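Local coordinates for NAD nucleotidase (Haemophilus influenzae, PDB 3ZTV), which hydrolyses NAD in the periplasm to adenosine and nicotinamide riboside, acting as both a pyrophosphatase and a 5'-nucleotidase, at the adenosine site. Residues are numbered along the deposited sequence; one frame, centred on the assembly and turned at random.

The adenosine site. Residues 408, 410-411, 432, 434, 462, 464-465, 516, 522. With ADN (adenosine), chain B.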
loop_
_atom_site.group_PDB
_atom_site.type_symbol
_atom_site.label_atom_id
_atom_site.label_comp_id
_atom_site.label_asym_id
_atom_site.label_seq_id
_atom_site.Cartn_x
_atom_site.Cartn_y
_atom_site.Cartn_z
ATOM N N ASN A 408 -13.801 11.818 34.448
ATOM C CA ASN A 408 -14.204 12.829 35.427
ATOM C C ASN A 408 -15.061 12.224 36.544
ATOM O O ASN A 408 -15.934 11.394 36.284
ATOM C CB ASN A 408 -14.957 13.978 34.743
ATOM C CG ASN A 408 -16.266 13.529 34.117
ATOM O OD1 ASN A 408 -16.295 12.628 33.280
ATOM N ND2 ASN A 408 -17.361 14.153 34.539
ATOM N N GLY A 410 -17.508 13.277 38.245
ATOM C CA GLY A 410 -18.940 13.503 38.142
ATOM C C GLY A 410 -19.644 12.471 37.282
ATOM O O GLY A 410 -20.876 12.420 37.241
ATOM N N GLY A 411 -18.866 11.649 36.585
ATOM C CA GLY A 411 -19.423 10.626 35.720
ATOM C C GLY A 411 -19.769 9.359 36.476
ATOM O O GLY A 411 -20.243 8.385 35.891
ATOM N N PHE A 432 -25.150 8.085 31.608
ATOM C CA PHE A 432 -25.035 9.238 30.714
ATOM C C PHE A 432 -24.940 8.908 29.223
ATOM O O PHE A 432 -25.110 9.789 28.375
ATOM C CB PHE A 432 -23.856 10.117 31.128
ATOM C CG PHE A 432 -24.058 10.820 32.438
ATOM C CD1 PHE A 432 -25.039 11.789 32.574
ATOM C CD2 PHE A 432 -23.261 10.521 33.528
ATOM C CE1 PHE A 432 -25.223 12.445 33.782
ATOM C CE2 PHE A 432 -23.437 11.172 34.736
ATOM C CZ PHE A 432 -24.422 12.133 34.864
ATOM N N ASN A 434 -22.227 7.876 27.464
ATOM C CA ASN A 434 -20.985 8.262 26.797
ATOM C C ASN A 434 -20.385 7.118 26.002
ATOM O O ASN A 434 -20.623 5.949 26.306
ATOM C CB ASN A 434 -19.935 8.715 27.811
ATOM C CG ASN A 434 -20.343 9.952 28.570
ATOM O OD1 ASN A 434 -20.964 10.865 28.023
ATOM N ND2 ASN A 434 -19.986 9.994 29.848
ATOM N N SER A 462 -17.916 22.861 38.606
ATOM C CA SER A 462 -18.403 21.675 39.303
ATOM C C SER A 462 -17.277 20.761 39.777
ATOM O O SER A 462 -16.331 20.494 39.036
ATOM C CB SER A 462 -19.350 20.892 38.385
ATOM O OG SER A 462 -19.608 19.586 38.875
ATOM N N GLY A 464 -17.413 17.814 39.926
ATOM C CA GLY A 464 -17.480 16.621 39.099
ATOM C C GLY A 464 -16.406 16.551 38.026
ATOM O O GLY A 464 -16.223 15.507 37.397
ATOM N N ALA A 465 -15.698 17.656 37.806
ATOM C CA ALA A 465 -14.620 17.682 36.816
ATOM C C ALA A 465 -13.348 16.973 37.287
ATOM O O ALA A 465 -12.462 16.685 36.480
ATOM C CB ALA A 465 -14.297 19.117 36.419
ATOM N N TYR A 516 -18.158 13.161 26.513
ATOM C CA TYR A 516 -18.590 14.398 27.157
ATOM C C TYR A 516 -17.416 15.349 27.403
ATOM O O TYR A 516 -17.404 16.469 26.905
ATOM C CB TYR A 516 -19.339 14.057 28.454
ATOM C CG TYR A 516 -19.723 15.207 29.366
ATOM C CD1 TYR A 516 -20.865 15.969 29.132
ATOM C CD2 TYR A 516 -18.968 15.494 30.497
ATOM C CE1 TYR A 516 -21.219 17.004 29.992
ATOM C CE2 TYR A 516 -19.313 16.518 31.353
ATOM C CZ TYR A 516 -20.435 17.271 31.100
ATOM O OH TYR A 516 -20.771 18.292 31.964
ATOM N N ASP A 522 -17.117 20.354 31.311
ATOM C CA ASP A 522 -16.540 20.276 32.654
ATOM C C ASP A 522 -15.164 20.944 32.744
ATOM O O ASP A 522 -14.317 20.540 33.543
ATOM C CB ASP A 522 -16.465 18.821 33.131
ATOM C CG ASP A 522 -17.412 18.533 34.290
ATOM O OD1 ASP A 522 -18.277 19.390 34.586
ATOM O OD2 ASP A 522 -17.302 17.453 34.905
HETATM O "O5'" ADN B . -24.357 17.481 37.593
HETATM C "C5'" ADN B . -23.490 17.964 36.565
HETATM C "C4'" ADN B . -22.185 17.179 36.614
HETATM O "O4'" ADN B . -22.412 15.820 36.230
HETATM C "C3'" ADN B . -21.134 17.714 35.661
HETATM O "O3'" ADN B . -20.316 18.704 36.292
HETATM C "C2'" ADN B . -20.333 16.477 35.304
HETATM O "O2'" ADN B . -19.278 16.258 36.249
HETATM C "C1'" ADN B . -21.329 15.341 35.431
HETATM N N9 ADN B . -21.834 14.978 34.088
HETATM C C8 ADN B . -22.923 15.466 33.461
HETATM N N7 ADN B . -23.072 14.893 32.236
HETATM C C5 ADN B . -22.052 14.021 32.067
HETATM C C6 ADN B . -21.591 13.076 31.024
HETATM N N6 ADN B . -22.247 12.925 29.851
HETATM N N1 ADN B . -20.478 12.360 31.276
HETATM C C2 ADN B . -19.794 12.476 32.429
HETATM N N3 ADN B . -20.152 13.309 33.416
HETATM C C4 ADN B . -21.253 14.084 33.295
#
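The adenine of the bound adenosine lies between two aromatic rings, Phe432 on one face and Tyr516 on the other, each turned only 9° from the plane of the base. Both rings sit over the bond shared by the five- and six-membered rings, so that C5 of adenine stands above the centre of each. The Tyr516 side is the tighter, its CG lying 3.3 Å from adenine C6. With CG anti to its backbone N (chi1 173°), Tyr516 runs along the base from the amino end, and its hydroxyl reaches over the ribose near C2' and C3'.

At the edges, amides read the base. Asn434 meets the Watson-Crick edge head-on: its OD1 accepts the exocyclic amino group N6 at 3.0 Å on a lone pair in the carbonyl plane, while its ND2 donates to N1 at 2.8 Å, nearly straight. On the minor-groove edge, Asn408 ND2 points within its own amide plane at N3, 3.1 Å away and almost linear at hydrogen. CG in the crowded position between backbone N and carbonyl carbon (chi1 64°) turns this N-H towards N3. The case is a textbook one of base recognition: stacked faces read shape, and complementary edge bonds read identity, an acceptor facing N6 and a donor facing N1.

The ribose is gripped by Asp522, whose carboxylate takes both hydroxyls on syn lone pairs: O3' gives to OD1 at 2.7 Å and O2' to OD2 at the same distance. Ser462 OG shares a hydrogen bond of undecided direction with O3' and is itself held by the backbone N of Gly464, at 3.0 Å.

This nucleoside pocket of the C-terminal domain holds adenosine, a product of NAD breakdown, and presumably positions the adenosine part of substrates for hydrolysis at the dizinc centre.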